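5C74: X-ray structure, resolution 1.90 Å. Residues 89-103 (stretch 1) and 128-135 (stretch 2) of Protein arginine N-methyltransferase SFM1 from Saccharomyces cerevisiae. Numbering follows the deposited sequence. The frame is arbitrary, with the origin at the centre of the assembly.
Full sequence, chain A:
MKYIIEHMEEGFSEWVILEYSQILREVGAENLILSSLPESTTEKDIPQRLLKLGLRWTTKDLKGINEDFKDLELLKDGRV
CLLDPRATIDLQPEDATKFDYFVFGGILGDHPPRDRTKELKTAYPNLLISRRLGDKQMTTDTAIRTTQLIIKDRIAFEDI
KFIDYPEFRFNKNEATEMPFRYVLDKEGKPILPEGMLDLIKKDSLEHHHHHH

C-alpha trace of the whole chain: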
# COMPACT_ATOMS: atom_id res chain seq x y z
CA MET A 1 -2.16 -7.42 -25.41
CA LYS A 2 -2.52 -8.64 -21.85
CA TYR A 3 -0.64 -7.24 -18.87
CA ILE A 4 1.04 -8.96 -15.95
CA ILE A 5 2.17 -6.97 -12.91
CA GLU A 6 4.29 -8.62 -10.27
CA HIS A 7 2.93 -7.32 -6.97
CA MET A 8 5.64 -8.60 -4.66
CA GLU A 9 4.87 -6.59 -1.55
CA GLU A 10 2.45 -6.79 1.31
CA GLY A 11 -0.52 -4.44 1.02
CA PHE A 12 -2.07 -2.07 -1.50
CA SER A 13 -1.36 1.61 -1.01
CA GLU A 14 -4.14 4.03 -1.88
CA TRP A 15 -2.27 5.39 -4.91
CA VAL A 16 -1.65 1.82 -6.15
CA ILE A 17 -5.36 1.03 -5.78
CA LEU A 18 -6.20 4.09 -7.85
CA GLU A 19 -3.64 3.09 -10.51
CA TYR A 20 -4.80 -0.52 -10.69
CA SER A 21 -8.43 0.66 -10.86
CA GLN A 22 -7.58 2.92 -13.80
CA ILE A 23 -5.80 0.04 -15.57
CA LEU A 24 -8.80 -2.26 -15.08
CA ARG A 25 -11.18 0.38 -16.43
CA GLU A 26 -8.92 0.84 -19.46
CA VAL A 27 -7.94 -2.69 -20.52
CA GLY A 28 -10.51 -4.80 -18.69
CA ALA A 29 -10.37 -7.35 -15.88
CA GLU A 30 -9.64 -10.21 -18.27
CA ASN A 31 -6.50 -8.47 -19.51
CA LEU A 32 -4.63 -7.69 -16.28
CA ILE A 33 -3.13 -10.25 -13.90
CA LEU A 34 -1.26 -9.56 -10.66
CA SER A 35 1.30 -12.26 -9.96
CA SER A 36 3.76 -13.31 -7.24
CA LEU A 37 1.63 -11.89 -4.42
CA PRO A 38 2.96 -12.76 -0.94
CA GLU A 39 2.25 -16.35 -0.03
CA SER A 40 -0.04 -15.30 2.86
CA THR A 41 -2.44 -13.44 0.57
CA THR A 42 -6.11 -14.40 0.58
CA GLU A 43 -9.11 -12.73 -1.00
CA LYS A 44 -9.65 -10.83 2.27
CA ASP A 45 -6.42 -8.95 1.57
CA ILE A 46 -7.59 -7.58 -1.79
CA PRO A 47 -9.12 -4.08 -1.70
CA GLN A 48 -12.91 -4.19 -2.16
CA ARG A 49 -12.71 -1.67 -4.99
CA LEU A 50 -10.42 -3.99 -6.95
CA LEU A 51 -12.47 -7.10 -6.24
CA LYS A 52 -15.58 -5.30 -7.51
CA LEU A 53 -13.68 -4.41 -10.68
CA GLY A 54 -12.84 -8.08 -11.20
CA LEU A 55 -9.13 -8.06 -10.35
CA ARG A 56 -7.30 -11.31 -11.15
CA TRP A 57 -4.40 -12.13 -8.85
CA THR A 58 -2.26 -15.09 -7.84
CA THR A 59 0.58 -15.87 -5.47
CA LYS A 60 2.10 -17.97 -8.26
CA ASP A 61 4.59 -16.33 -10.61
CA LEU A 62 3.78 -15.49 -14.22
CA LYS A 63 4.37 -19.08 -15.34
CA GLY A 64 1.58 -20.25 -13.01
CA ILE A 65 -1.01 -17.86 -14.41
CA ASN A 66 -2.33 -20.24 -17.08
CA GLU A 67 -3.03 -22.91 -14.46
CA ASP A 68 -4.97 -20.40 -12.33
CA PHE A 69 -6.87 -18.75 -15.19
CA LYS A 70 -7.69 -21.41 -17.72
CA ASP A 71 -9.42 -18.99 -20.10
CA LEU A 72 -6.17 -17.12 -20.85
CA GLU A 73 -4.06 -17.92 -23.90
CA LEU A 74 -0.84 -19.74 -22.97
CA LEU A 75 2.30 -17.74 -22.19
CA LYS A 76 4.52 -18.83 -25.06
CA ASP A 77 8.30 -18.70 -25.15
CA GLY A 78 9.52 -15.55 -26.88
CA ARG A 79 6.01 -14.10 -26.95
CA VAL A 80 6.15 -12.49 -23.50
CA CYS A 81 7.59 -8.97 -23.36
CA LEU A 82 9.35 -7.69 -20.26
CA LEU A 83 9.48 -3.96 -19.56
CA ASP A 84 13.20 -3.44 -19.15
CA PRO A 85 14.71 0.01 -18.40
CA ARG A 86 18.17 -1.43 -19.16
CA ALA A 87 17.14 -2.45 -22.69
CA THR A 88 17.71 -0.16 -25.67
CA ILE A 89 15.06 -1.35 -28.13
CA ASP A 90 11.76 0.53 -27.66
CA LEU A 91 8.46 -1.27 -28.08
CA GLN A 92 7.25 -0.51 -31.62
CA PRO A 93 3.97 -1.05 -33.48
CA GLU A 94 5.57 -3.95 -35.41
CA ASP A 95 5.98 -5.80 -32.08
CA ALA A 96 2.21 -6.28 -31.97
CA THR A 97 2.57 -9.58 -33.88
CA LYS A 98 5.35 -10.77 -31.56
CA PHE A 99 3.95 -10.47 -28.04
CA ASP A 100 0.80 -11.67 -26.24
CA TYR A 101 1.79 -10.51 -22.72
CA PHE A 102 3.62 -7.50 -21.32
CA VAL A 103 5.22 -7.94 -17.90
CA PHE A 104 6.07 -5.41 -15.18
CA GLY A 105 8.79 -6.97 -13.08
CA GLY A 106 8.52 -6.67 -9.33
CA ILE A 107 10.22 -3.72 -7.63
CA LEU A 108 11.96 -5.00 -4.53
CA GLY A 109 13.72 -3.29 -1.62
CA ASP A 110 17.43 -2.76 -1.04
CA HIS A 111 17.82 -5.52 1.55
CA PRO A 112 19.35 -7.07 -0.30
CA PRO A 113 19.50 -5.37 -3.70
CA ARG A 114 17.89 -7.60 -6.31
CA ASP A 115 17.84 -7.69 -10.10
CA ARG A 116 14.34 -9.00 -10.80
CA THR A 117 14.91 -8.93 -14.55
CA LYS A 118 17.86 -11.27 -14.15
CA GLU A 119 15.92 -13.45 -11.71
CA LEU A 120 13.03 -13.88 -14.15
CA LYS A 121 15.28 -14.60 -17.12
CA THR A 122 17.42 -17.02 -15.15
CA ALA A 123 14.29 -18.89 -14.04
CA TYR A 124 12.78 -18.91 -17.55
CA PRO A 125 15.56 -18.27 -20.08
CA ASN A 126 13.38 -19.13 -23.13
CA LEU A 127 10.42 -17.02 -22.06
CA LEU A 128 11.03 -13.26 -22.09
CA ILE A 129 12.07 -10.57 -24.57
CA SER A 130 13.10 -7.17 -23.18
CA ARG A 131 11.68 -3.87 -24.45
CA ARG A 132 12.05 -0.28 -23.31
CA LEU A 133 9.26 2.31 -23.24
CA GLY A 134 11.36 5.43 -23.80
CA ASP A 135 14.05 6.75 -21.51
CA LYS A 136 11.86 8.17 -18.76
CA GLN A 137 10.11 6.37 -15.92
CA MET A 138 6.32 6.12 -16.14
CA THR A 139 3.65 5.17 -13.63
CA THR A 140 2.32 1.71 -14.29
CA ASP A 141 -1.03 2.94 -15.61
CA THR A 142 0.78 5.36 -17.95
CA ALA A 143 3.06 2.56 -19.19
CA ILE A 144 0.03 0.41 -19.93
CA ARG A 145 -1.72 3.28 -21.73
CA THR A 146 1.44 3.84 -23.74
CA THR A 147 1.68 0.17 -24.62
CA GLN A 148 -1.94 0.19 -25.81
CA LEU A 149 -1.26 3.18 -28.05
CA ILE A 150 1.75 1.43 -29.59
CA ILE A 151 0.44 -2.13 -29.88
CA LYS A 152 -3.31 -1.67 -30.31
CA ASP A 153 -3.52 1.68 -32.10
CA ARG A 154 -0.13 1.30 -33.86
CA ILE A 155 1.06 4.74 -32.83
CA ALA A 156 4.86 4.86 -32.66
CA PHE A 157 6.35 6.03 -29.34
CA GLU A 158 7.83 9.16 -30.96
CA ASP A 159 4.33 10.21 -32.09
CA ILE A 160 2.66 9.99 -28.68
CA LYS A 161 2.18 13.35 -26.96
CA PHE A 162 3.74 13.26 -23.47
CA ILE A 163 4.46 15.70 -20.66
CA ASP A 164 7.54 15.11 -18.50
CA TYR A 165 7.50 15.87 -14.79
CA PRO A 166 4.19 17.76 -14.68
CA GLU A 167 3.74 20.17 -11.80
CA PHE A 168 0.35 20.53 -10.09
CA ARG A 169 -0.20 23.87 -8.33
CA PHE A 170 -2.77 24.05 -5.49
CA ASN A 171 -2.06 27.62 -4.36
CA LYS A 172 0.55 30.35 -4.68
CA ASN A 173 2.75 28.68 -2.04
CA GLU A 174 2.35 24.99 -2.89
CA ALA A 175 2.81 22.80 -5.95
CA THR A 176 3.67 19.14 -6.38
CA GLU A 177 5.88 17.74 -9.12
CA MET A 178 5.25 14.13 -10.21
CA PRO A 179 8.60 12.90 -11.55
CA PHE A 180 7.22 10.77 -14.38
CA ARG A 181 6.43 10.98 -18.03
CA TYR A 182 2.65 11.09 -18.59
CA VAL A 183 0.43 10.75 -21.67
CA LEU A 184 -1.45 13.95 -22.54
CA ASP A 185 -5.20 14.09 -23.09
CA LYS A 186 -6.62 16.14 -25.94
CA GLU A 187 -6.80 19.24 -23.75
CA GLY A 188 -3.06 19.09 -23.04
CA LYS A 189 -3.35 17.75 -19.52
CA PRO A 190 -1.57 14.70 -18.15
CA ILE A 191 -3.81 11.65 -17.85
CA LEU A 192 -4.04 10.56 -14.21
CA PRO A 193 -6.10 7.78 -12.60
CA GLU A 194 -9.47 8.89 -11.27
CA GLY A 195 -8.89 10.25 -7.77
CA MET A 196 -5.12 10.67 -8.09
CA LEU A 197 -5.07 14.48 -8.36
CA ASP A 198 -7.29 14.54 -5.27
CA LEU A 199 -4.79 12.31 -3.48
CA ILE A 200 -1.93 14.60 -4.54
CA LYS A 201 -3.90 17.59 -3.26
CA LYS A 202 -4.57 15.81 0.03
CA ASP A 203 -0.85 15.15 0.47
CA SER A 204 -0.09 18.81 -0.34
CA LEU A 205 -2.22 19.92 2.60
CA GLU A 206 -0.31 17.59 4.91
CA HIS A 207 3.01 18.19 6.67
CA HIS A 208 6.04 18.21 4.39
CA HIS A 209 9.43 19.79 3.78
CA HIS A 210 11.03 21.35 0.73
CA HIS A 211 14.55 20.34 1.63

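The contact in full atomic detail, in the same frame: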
# COMPACT_ATOMS: atom_id res chain seq x y z
N ILE A 89 16.07 -1.29 -27.08
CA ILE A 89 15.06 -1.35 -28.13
C ILE A 89 13.69 -0.94 -27.57
O ILE A 89 13.19 -1.60 -26.67
CB ILE A 89 14.97 -2.77 -28.74
CG1 ILE A 89 16.30 -3.15 -29.40
CG2 ILE A 89 13.83 -2.83 -29.73
CD1 ILE A 89 16.34 -4.56 -29.95
N ASP A 90 13.11 0.14 -28.08
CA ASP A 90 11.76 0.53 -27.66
C ASP A 90 10.72 -0.39 -28.27
O ASP A 90 10.87 -0.85 -29.40
CB ASP A 90 11.44 1.97 -28.07
CG ASP A 90 12.04 3.00 -27.14
OD1 ASP A 90 12.24 2.71 -25.94
OD2 ASP A 90 12.31 4.12 -27.63
N LEU A 91 9.64 -0.62 -27.53
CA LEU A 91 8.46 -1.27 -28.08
C LEU A 91 7.97 -0.48 -29.28
O LEU A 91 7.88 0.75 -29.21
CB LEU A 91 7.36 -1.36 -27.01
CG LEU A 91 6.16 -2.26 -27.31
CD1 LEU A 91 6.59 -3.73 -27.28
CD2 LEU A 91 5.05 -2.01 -26.29
N GLN A 92 7.70 -1.17 -30.38
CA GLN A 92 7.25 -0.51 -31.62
C GLN A 92 5.95 -1.14 -32.08
O GLN A 92 5.64 -2.26 -31.70
CB GLN A 92 8.29 -0.65 -32.74
CG GLN A 92 9.56 0.15 -32.55
CD GLN A 92 10.50 -0.04 -33.73
OE1 GLN A 92 11.24 -1.01 -33.80
NE2 GLN A 92 10.43 0.88 -34.68
N PRO A 93 5.20 -0.45 -32.97
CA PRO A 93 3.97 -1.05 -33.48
C PRO A 93 4.17 -2.42 -34.13
O PRO A 93 3.28 -3.28 -34.03
CB PRO A 93 3.48 -0.02 -34.51
CG PRO A 93 3.99 1.27 -33.98
CD PRO A 93 5.36 0.94 -33.44
N GLU A 94 5.31 -2.65 -34.77
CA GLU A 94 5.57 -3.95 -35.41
C GLU A 94 5.68 -5.09 -34.40
O GLU A 94 5.54 -6.25 -34.78
CB GLU A 94 6.85 -3.92 -36.25
CG GLU A 94 6.98 -2.70 -37.14
CD GLU A 94 7.62 -1.55 -36.40
OE1 GLU A 94 8.82 -1.67 -36.05
OE2 GLU A 94 6.92 -0.55 -36.13
N ASP A 95 5.92 -4.77 -33.13
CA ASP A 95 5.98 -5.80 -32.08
C ASP A 95 4.62 -6.38 -31.73
O ASP A 95 4.53 -7.37 -31.01
CB ASP A 95 6.60 -5.23 -30.80
CG ASP A 95 8.07 -4.92 -30.94
OD1 ASP A 95 8.77 -5.65 -31.68
OD2 ASP A 95 8.54 -3.97 -30.28
N ALA A 96 3.56 -5.77 -32.24
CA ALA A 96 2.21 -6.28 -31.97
C ALA A 96 2.00 -7.74 -32.40
O ALA A 96 1.23 -8.46 -31.78
CB ALA A 96 1.17 -5.38 -32.66
N THR A 97 2.67 -8.18 -33.47
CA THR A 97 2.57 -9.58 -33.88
C THR A 97 3.44 -10.53 -33.07
O THR A 97 3.34 -11.75 -33.22
CB THR A 97 2.97 -9.76 -35.36
OG1 THR A 97 4.35 -9.37 -35.51
CG2 THR A 97 2.10 -8.88 -36.26
N LYS A 98 4.31 -9.98 -32.22
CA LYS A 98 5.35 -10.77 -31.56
C LYS A 98 4.97 -11.19 -30.15
O LYS A 98 5.43 -12.22 -29.66
CB LYS A 98 6.66 -9.97 -31.49
CG LYS A 98 7.35 -9.71 -32.83
CD LYS A 98 8.74 -9.10 -32.60
CE LYS A 98 9.51 -8.91 -33.90
NZ LYS A 98 9.06 -7.72 -34.66
N PHE A 99 4.19 -10.35 -29.48
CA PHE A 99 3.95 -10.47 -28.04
C PHE A 99 2.47 -10.62 -27.70
O PHE A 99 1.63 -9.92 -28.27
CB PHE A 99 4.50 -9.24 -27.31
CG PHE A 99 5.98 -9.01 -27.52
CD1 PHE A 99 6.89 -10.03 -27.31
CD2 PHE A 99 6.44 -7.77 -27.92
CE1 PHE A 99 8.25 -9.82 -27.50
CE2 PHE A 99 7.80 -7.54 -28.11
CZ PHE A 99 8.70 -8.57 -27.90
N ASP A 100 2.17 -11.49 -26.74
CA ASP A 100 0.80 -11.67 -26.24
C ASP A 100 0.64 -11.07 -24.84
O ASP A 100 -0.46 -10.66 -24.46
CB ASP A 100 0.44 -13.14 -26.21
CG ASP A 100 0.64 -13.81 -27.55
OD1 ASP A 100 0.21 -13.22 -28.55
OD2 ASP A 100 1.25 -14.90 -27.60
N TYR A 101 1.75 -11.02 -24.10
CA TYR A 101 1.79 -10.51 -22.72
C TYR A 101 2.89 -9.49 -22.55
O TYR A 101 3.93 -9.59 -23.19
CB TYR A 101 2.01 -11.65 -21.72
CG TYR A 101 0.82 -12.58 -21.63
CD1 TYR A 101 -0.21 -12.31 -20.74
CD2 TYR A 101 0.73 -13.71 -22.42
CE1 TYR A 101 -1.32 -13.16 -20.63
CE2 TYR A 101 -0.37 -14.57 -22.33
CZ TYR A 101 -1.39 -14.28 -21.44
OH TYR A 101 -2.47 -15.11 -21.34
N PHE A 102 2.66 -8.54 -21.65
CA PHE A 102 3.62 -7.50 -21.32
C PHE A 102 3.76 -7.52 -19.81
O PHE A 102 2.76 -7.43 -19.10
CB PHE A 102 3.13 -6.13 -21.80
CG PHE A 102 4.17 -5.04 -21.68
CD1 PHE A 102 4.29 -4.31 -20.51
CD2 PHE A 102 5.00 -4.74 -22.75
CE1 PHE A 102 5.23 -3.29 -20.41
CE2 PHE A 102 5.95 -3.73 -22.64
CZ PHE A 102 6.06 -3.01 -21.47
N VAL A 103 4.98 -7.67 -19.33
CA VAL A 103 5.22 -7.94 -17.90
C VAL A 103 5.93 -6.78 -17.20
O VAL A 103 6.92 -6.25 -17.70
CB VAL A 103 6.08 -9.20 -17.73
CG1 VAL A 103 6.40 -9.44 -16.27
CG2 VAL A 103 5.35 -10.41 -18.34
N LEU A 128 11.23 -14.71 -22.02
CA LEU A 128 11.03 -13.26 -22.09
C LEU A 128 11.90 -12.54 -23.12
O LEU A 128 13.04 -12.93 -23.37
CB LEU A 128 11.28 -12.64 -20.71
CG LEU A 128 10.46 -13.27 -19.60
CD1 LEU A 128 11.12 -13.02 -18.26
CD2 LEU A 128 9.07 -12.70 -19.63
N ILE A 129 11.34 -11.48 -23.69
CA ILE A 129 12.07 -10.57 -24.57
C ILE A 129 11.95 -9.15 -24.00
O ILE A 129 10.85 -8.66 -23.77
CB ILE A 129 11.51 -10.60 -26.01
CG1 ILE A 129 11.57 -12.02 -26.59
CG2 ILE A 129 12.27 -9.61 -26.91
CD1 ILE A 129 12.97 -12.50 -26.88
N SER A 130 13.09 -8.50 -23.76
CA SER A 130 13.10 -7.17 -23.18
C SER A 130 12.71 -6.07 -24.18
O SER A 130 13.13 -6.11 -25.34
CB SER A 130 14.49 -6.85 -22.61
OG SER A 130 14.78 -7.62 -21.46
N ARG A 131 11.92 -5.11 -23.72
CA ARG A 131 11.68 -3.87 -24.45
C ARG A 131 11.69 -2.68 -23.51
O ARG A 131 11.26 -2.79 -22.37
CB ARG A 131 10.35 -3.90 -25.19
CG ARG A 131 10.33 -4.80 -26.42
CD ARG A 131 11.21 -4.25 -27.53
NE ARG A 131 10.97 -4.98 -28.77
CZ ARG A 131 11.70 -6.02 -29.17
NH1 ARG A 131 12.70 -6.45 -28.41
NH2 ARG A 131 11.42 -6.63 -30.32
N ARG A 132 12.14 -1.55 -24.02
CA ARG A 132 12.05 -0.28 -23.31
C ARG A 132 10.78 0.46 -23.71
O ARG A 132 10.24 0.23 -24.78
CB ARG A 132 13.29 0.59 -23.63
CG ARG A 132 13.54 1.72 -22.66
CD ARG A 132 14.75 2.55 -23.10
NE ARG A 132 14.51 3.26 -24.36
CZ ARG A 132 15.24 4.28 -24.79
NH1 ARG A 132 16.27 4.73 -24.08
NH2 ARG A 132 14.95 4.87 -25.95
N LEU A 133 10.30 1.36 -22.84
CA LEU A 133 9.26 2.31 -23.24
C LEU A 133 9.79 3.73 -23.06
O LEU A 133 9.34 4.47 -22.18
CB LEU A 133 7.98 2.13 -22.40
CG LEU A 133 7.08 0.93 -22.63
CD1 LEU A 133 5.93 0.95 -21.59
CD2 LEU A 133 6.51 0.90 -24.05
N GLY A 134 10.75 4.11 -23.89
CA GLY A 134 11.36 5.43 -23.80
C GLY A 134 12.33 5.54 -22.64
O GLY A 134 12.49 4.60 -21.87
N ASP A 135 12.99 6.68 -22.50
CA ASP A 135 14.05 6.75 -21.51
C ASP A 135 13.63 7.45 -20.23
O ASP A 135 14.47 7.85 -19.43
CB ASP A 135 15.29 7.42 -22.11
CG ASP A 135 15.06 8.87 -22.46
OD1 ASP A 135 13.91 9.34 -22.40
OD2 ASP A 135 16.05 9.53 -22.81

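Apolar side chains form the inner part of the contact between residues 89-103 and 128-135, which buries 633 Å² counted over both sides. Leu133 starts with its CA-to-CB bond pointing away from the first stretch, but its end comes back: CD2 lies 3.8 Å from Leu91 CB and CD1 lies 4.0 Å from Phe102 CZ, so this one leucine touches both the loop and the strand of stretch 1. The Phe102 side chain (chi1 t) leaves sideways and its ring reaches Leu133 obliquely. Further along, the CA-to-CB bond of Phe99 points toward the second stretch, and CE1 lies 3.7 Å from Ile129 CB, while its CE2 is 4.1 Å from Arg131 CG. Leu91 CD1, 4.0 Å from Arg131 CG, extends the apolar packing onto the aliphatic part of the arginine.

Arg131 joins this layer to the polar edge and has the largest area covered by the other stretch, 140 Å². Its guanidinium is sandwiched, with Phe99 CZ over one face and Ile89 CG2 over the opposite face, which leaves the edge free for polar partners. There Asp95 makes a two-pronged salt bridge: Arg131 NE donates to Asp95 OD2 at 3.0 Å and Arg131 NH2 to Asp95 OD1 at 3.1 Å, both nearly straight. The carboxylate is held from its own side as well. Gln92 N donates to Asp95 OD2 at 2.9 Å, and Lys98 NZ forms a long salt bridge with Asp95 OD1 at 3.6 Å. On the arginine's side, NH1 of Arg131 donates to Ser130 O at 3.1 Å.

The backbones meet in a single beta bridge between Asp90 and Arg132, whose CA atoms are 4.4 Å apart. Arg132 N donates to Ile89 O and Leu91 N to Arg132 O, each at 2.9 Å, so the two hydrogen bonds flank Asp90. A CA-H...O contact, Asp90 CA to Arg132 O at 3.3 Å, adds to the close approach.

The same two residues pair through their side chains. Although the CA-to-CB bond of Asp90 points away overall, its carboxylate comes nearer and meets the edge of the Arg132 guanidinium: Arg132 NE donates to Asp90 OD1 at 2.8 Å and Arg132 NH2 to Asp90 OD2 at 3.2 Å. Asp90 OD1 also accepts from Gly134 N at 2.9 Å, tying the salt bridge to the loop or turn segment beyond the strand. Gly134 has a phi of 76°, a positive value that by itself favours glycine.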